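Local coordinates for ABC sugar (Ribose) transporter, periplasmic substrate-binding subunit (PDB 3L49), which probably binds a sugar in the periplasm as the solute-binding subunit of an ABC transporter, although its natural ligand is not established, at residues A115-A120 with L278-N283. Residues are numbered along the deposited sequence; the frame is centred on the assembly and turned at random.
Sequences ALQMVA and LITKEN
Gln117 lays its bent side chain over two methyl groups of 278-283, CD2 of Leu278 and CG2 of Thr280. CG of Gln117 stands anti to the backbone N (chi1 -171°), which carries the chain off the helix toward the strand. The bend at chi2 (62°) then sets the amide with OE1 turned to the two methyls and NE2 turned away. The carbonyl oxygen makes the closest approach. Gln117 OE1 lies 3.5 Å from Leu278 CD2 and 3.6 Å from Thr280 CG2. Closer to the helix, Gln117 CB meets Leu278 CD2 at 3.9 Å, and Gln117 CG sits 3.8 Å from Thr280 CG2. The glutamine side chain runs at about a right angle to that of Thr280. Gln117 NE2 has its polar partner within the helix, the carboxylate of Asp121, one turn on. That bond probably helps to fix the amide rotation. Thr280 CG2 faces Gln117, while Thr280 OG1 accepts a bond from the backbone N of Asn283 at 3.2 Å, an ST motif, although Asn283 is poorly ordered. Ala242 of strand 240-245 touches both Gln117 and Thr280. The contact joins helix 107-122 to the last strand of the chain, in the alpha/beta fold of a periplasmic binding protein. It lies near the surface, and the side chain of Leu278 is about 13 Å from a bound unknown ligand. An alanine in place of Gln117 would take away the amide and CG, and would probably open a gap beside the methyls of Leu278 and Thr280 and leave Asp121 without its amide partner. Between the two segments the contact is small, 117 Å² in all, and sets methyl groups against the glutamine chain, so it rests on van der Waals fit with little directional preference.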
ATOM      1  N   ALA A 115       3.200   9.524 -10.690  1.00 14.98           N
ATOM      2  CA  ALA A 115       2.864   9.509 -12.123  1.00 23.23           C
ATOM      3  C   ALA A 115       3.488  10.685 -12.870  1.00 27.10           C
ATOM      4  O   ALA A 115       4.022  10.515 -13.969  1.00 27.17           O
ATOM      5  CB  ALA A 115       1.367   9.499 -12.319  1.00 14.74           C
ATOM      6  N   LEU A 116       3.438  11.864 -12.249  1.00 31.16           N
ATOM      7  CA  LEU A 116       4.007  13.080 -12.825  1.00 24.99           C
ATOM      8  C   LEU A 116       5.519  12.982 -12.961  1.00 24.59           C
ATOM      9  O   LEU A 116       6.083  13.399 -13.979  1.00 19.80           O
ATOM     10  CB  LEU A 116       3.618  14.310 -12.001  1.00 31.83           C
ATOM     11  CG  LEU A 116       2.190  14.827 -12.174  1.00 14.20           C
ATOM     12  CD1 LEU A 116       1.784  15.628 -10.956  1.00 22.24           C
ATOM     13  CD2 LEU A 116       2.059  15.646 -13.456  1.00 19.65           C
ATOM     14  N   GLN A 117       6.165  12.414 -11.941  1.00 22.95           N
ATOM     15  CA  GLN A 117       7.605  12.155 -11.978  1.00 22.20           C
ATOM     16  C   GLN A 117       7.998  11.230 -13.131  1.00 21.15           C
ATOM     17  O   GLN A 117       8.988  11.465 -13.825  1.00 29.72           O
ATOM     18  CB  GLN A 117       8.075  11.549 -10.658  1.00 23.95           C
ATOM     19  CG  GLN A 117       9.574  11.466 -10.564  1.00 18.01           C
ATOM     20  CD  GLN A 117      10.197  12.837 -10.631  1.00 34.50           C
ATOM     21  OE1 GLN A 117       9.858  13.716  -9.837  1.00 29.39           O
ATOM     22  NE2 GLN A 117      11.093  13.042 -11.596  1.00 31.47           N
ATOM     23  N   MET A 118       7.202  10.184 -13.316  1.00 24.59           N
ATOM     24  CA  MET A 118       7.390   9.207 -14.380  1.00 28.66           C
ATOM     25  C   MET A 118       7.337   9.843 -15.778  1.00 31.04           C
ATOM     26  O   MET A 118       8.184   9.559 -16.625  1.00 27.36           O
ATOM     27  CB  MET A 118       6.341   8.102 -14.238  1.00 18.87           C
ATOM     28  CG  MET A 118       6.558   6.878 -15.123  1.00 22.88           C
ATOM     29  SD  MET A 118       5.324   5.582 -14.872  1.00 23.36           S
ATOM     30  CE  MET A 118       4.913   5.845 -13.166  1.00 46.99           C
ATOM     31  N   VAL A 119       6.356  10.714 -16.006  1.00 35.42           N
ATOM     32  CA  VAL A 119       6.214  11.366 -17.311  1.00 39.40           C
ATOM     33  C   VAL A 119       7.263  12.472 -17.525  1.00 37.58           C
ATOM     34  O   VAL A 119       7.727  12.695 -18.650  1.00 36.28           O
ATOM     35  CB  VAL A 119       4.737  11.805 -17.611  1.00 37.31           C
ATOM     36  CG1 VAL A 119       4.173  12.618 -16.502  1.00 38.27           C
ATOM     37  CG2 VAL A 119       4.635  12.582 -18.904  1.00 44.70           C
ATOM     38  N   ALA A 120       7.668  13.119 -16.433  1.00 36.29           N
ATOM     39  CA  ALA A 120       8.798  14.050 -16.463  1.00 30.82           C
ATOM     40  C   ALA A 120      10.091  13.334 -16.858  1.00 31.30           C
ATOM     41  O   ALA A 120      10.818  13.814 -17.727  1.00 39.78           O
ATOM     42  CB  ALA A 120       8.961  14.766 -15.116  1.00 21.77           C
ATOM     43  N   LEU A 278       8.170  12.076  -1.978  1.00 22.57           N
ATOM     44  CA  LEU A 278       8.675  11.470  -3.203  1.00 28.73           C
ATOM     45  C   LEU A 278      10.206  11.505  -3.185  1.00 30.32           C
ATOM     46  O   LEU A 278      10.808  12.540  -2.909  1.00 30.47           O
ATOM     47  CB  LEU A 278       8.132  12.193  -4.438  1.00 27.59           C
ATOM     48  CG  LEU A 278       8.400  11.538  -5.794  1.00 29.47           C
ATOM     49  CD1 LEU A 278       7.466  10.371  -6.006  1.00 36.37           C
ATOM     50  CD2 LEU A 278       8.234  12.550  -6.917  1.00 37.40           C
ATOM     51  N   ILE A 279      10.823  10.357  -3.456  1.00 31.25           N
ATOM     52  CA  ILE A 279      12.278  10.230  -3.488  1.00 30.04           C
ATOM     53  C   ILE A 279      12.693   9.801  -4.893  1.00 29.19           C
ATOM     54  O   ILE A 279      12.305   8.734  -5.357  1.00 30.85           O
ATOM     55  CB  ILE A 279      12.775   9.183  -2.468  1.00 31.13           C
ATOM     56  CG1 ILE A 279      12.343   9.552  -1.048  1.00 30.58           C
ATOM     57  CG2 ILE A 279      14.283   9.027  -2.553  1.00 20.93           C
ATOM     58  CD1 ILE A 279      12.719   8.502  -0.002  1.00 33.23           C
ATOM     59  N   THR A 280      13.466  10.639  -5.577  1.00 32.80           N
ATOM     60  CA  THR A 280      13.904  10.336  -6.942  1.00 31.70           C
ATOM     61  C   THR A 280      15.415  10.149  -6.966  1.00 35.27           C
ATOM     62  O   THR A 280      16.075  10.288  -5.932  1.00 26.24           O
ATOM     63  CB  THR A 280      13.494  11.432  -7.949  1.00 33.00           C
ATOM     64  OG1 THR A 280      14.352  12.567  -7.799  1.00 35.44           O
ATOM     65  CG2 THR A 280      12.051  11.860  -7.743  1.00 25.77           C
ATOM     66  N   LYS A 281      15.953   9.838  -8.144  1.00 42.23           N
ATOM     67  CA  LYS A 281      17.382   9.559  -8.315  1.00 44.69           C
ATOM     68  C   LYS A 281      18.293  10.728  -7.948  1.00 48.86           C
ATOM     69  O   LYS A 281      19.295  10.529  -7.258  1.00 49.04           O
ATOM     70  CB  LYS A 281      17.690   9.093  -9.739  1.00 44.40           C
ATOM     71  CG  LYS A 281      17.113   7.743 -10.093  1.00 32.71           C
ATOM     72  CD  LYS A 281      18.029   6.998 -11.048  1.00 33.46           C
ATOM     73  CE  LYS A 281      19.058   6.184 -10.291  1.00 38.78           C
ATOM     74  NZ  LYS A 281      18.438   5.076  -9.485  1.00 28.65           N
ATOM     75  N   GLU A 282      17.949  11.934  -8.402  1.00 56.82           N
ATOM     76  CA  GLU A 282      18.733  13.127  -8.051  1.00 69.87           C
ATOM     77  C   GLU A 282      18.330  13.731  -6.698  1.00 70.27           C
ATOM     78  O   GLU A 282      19.200  14.106  -5.905  1.00 68.09           O
ATOM     79  CB  GLU A 282      18.712  14.173  -9.172  1.00 71.06           C
ATOM     80  CG  GLU A 282      17.341  14.468  -9.763  1.00 77.76           C
ATOM     81  CD  GLU A 282      17.371  15.631 -10.734  1.00 81.63           C
ATOM     82  OE1 GLU A 282      18.263  15.655 -11.611  1.00 93.66           O
ATOM     83  OE2 GLU A 282      16.503  16.522 -10.622  1.00 87.04           O
ATOM     84  N   ASN A 283      17.024  13.806  -6.436  1.00 71.63           N
ATOM     85  CA  ASN A 283      16.510  14.179  -5.115  1.00 71.98           C
ATOM     86  C   ASN A 283      16.730  13.071  -4.089  1.00 71.15           C
ATOM     87  O   ASN A 283      17.780  13.001  -3.455  1.00 72.57           O
ATOM     88  CB  ASN A 283      15.021  14.516  -5.190  1.00 73.57           C
ATOM     89  CG  ASN A 283      14.363  14.566  -3.827  1.00 83.03           C
ATOM     90  OD1 ASN A 283      14.738  15.366  -2.967  1.00 89.52           O
ATOM     91  ND2 ASN A 283      13.373  13.709  -3.623  1.00 85.32           N
TER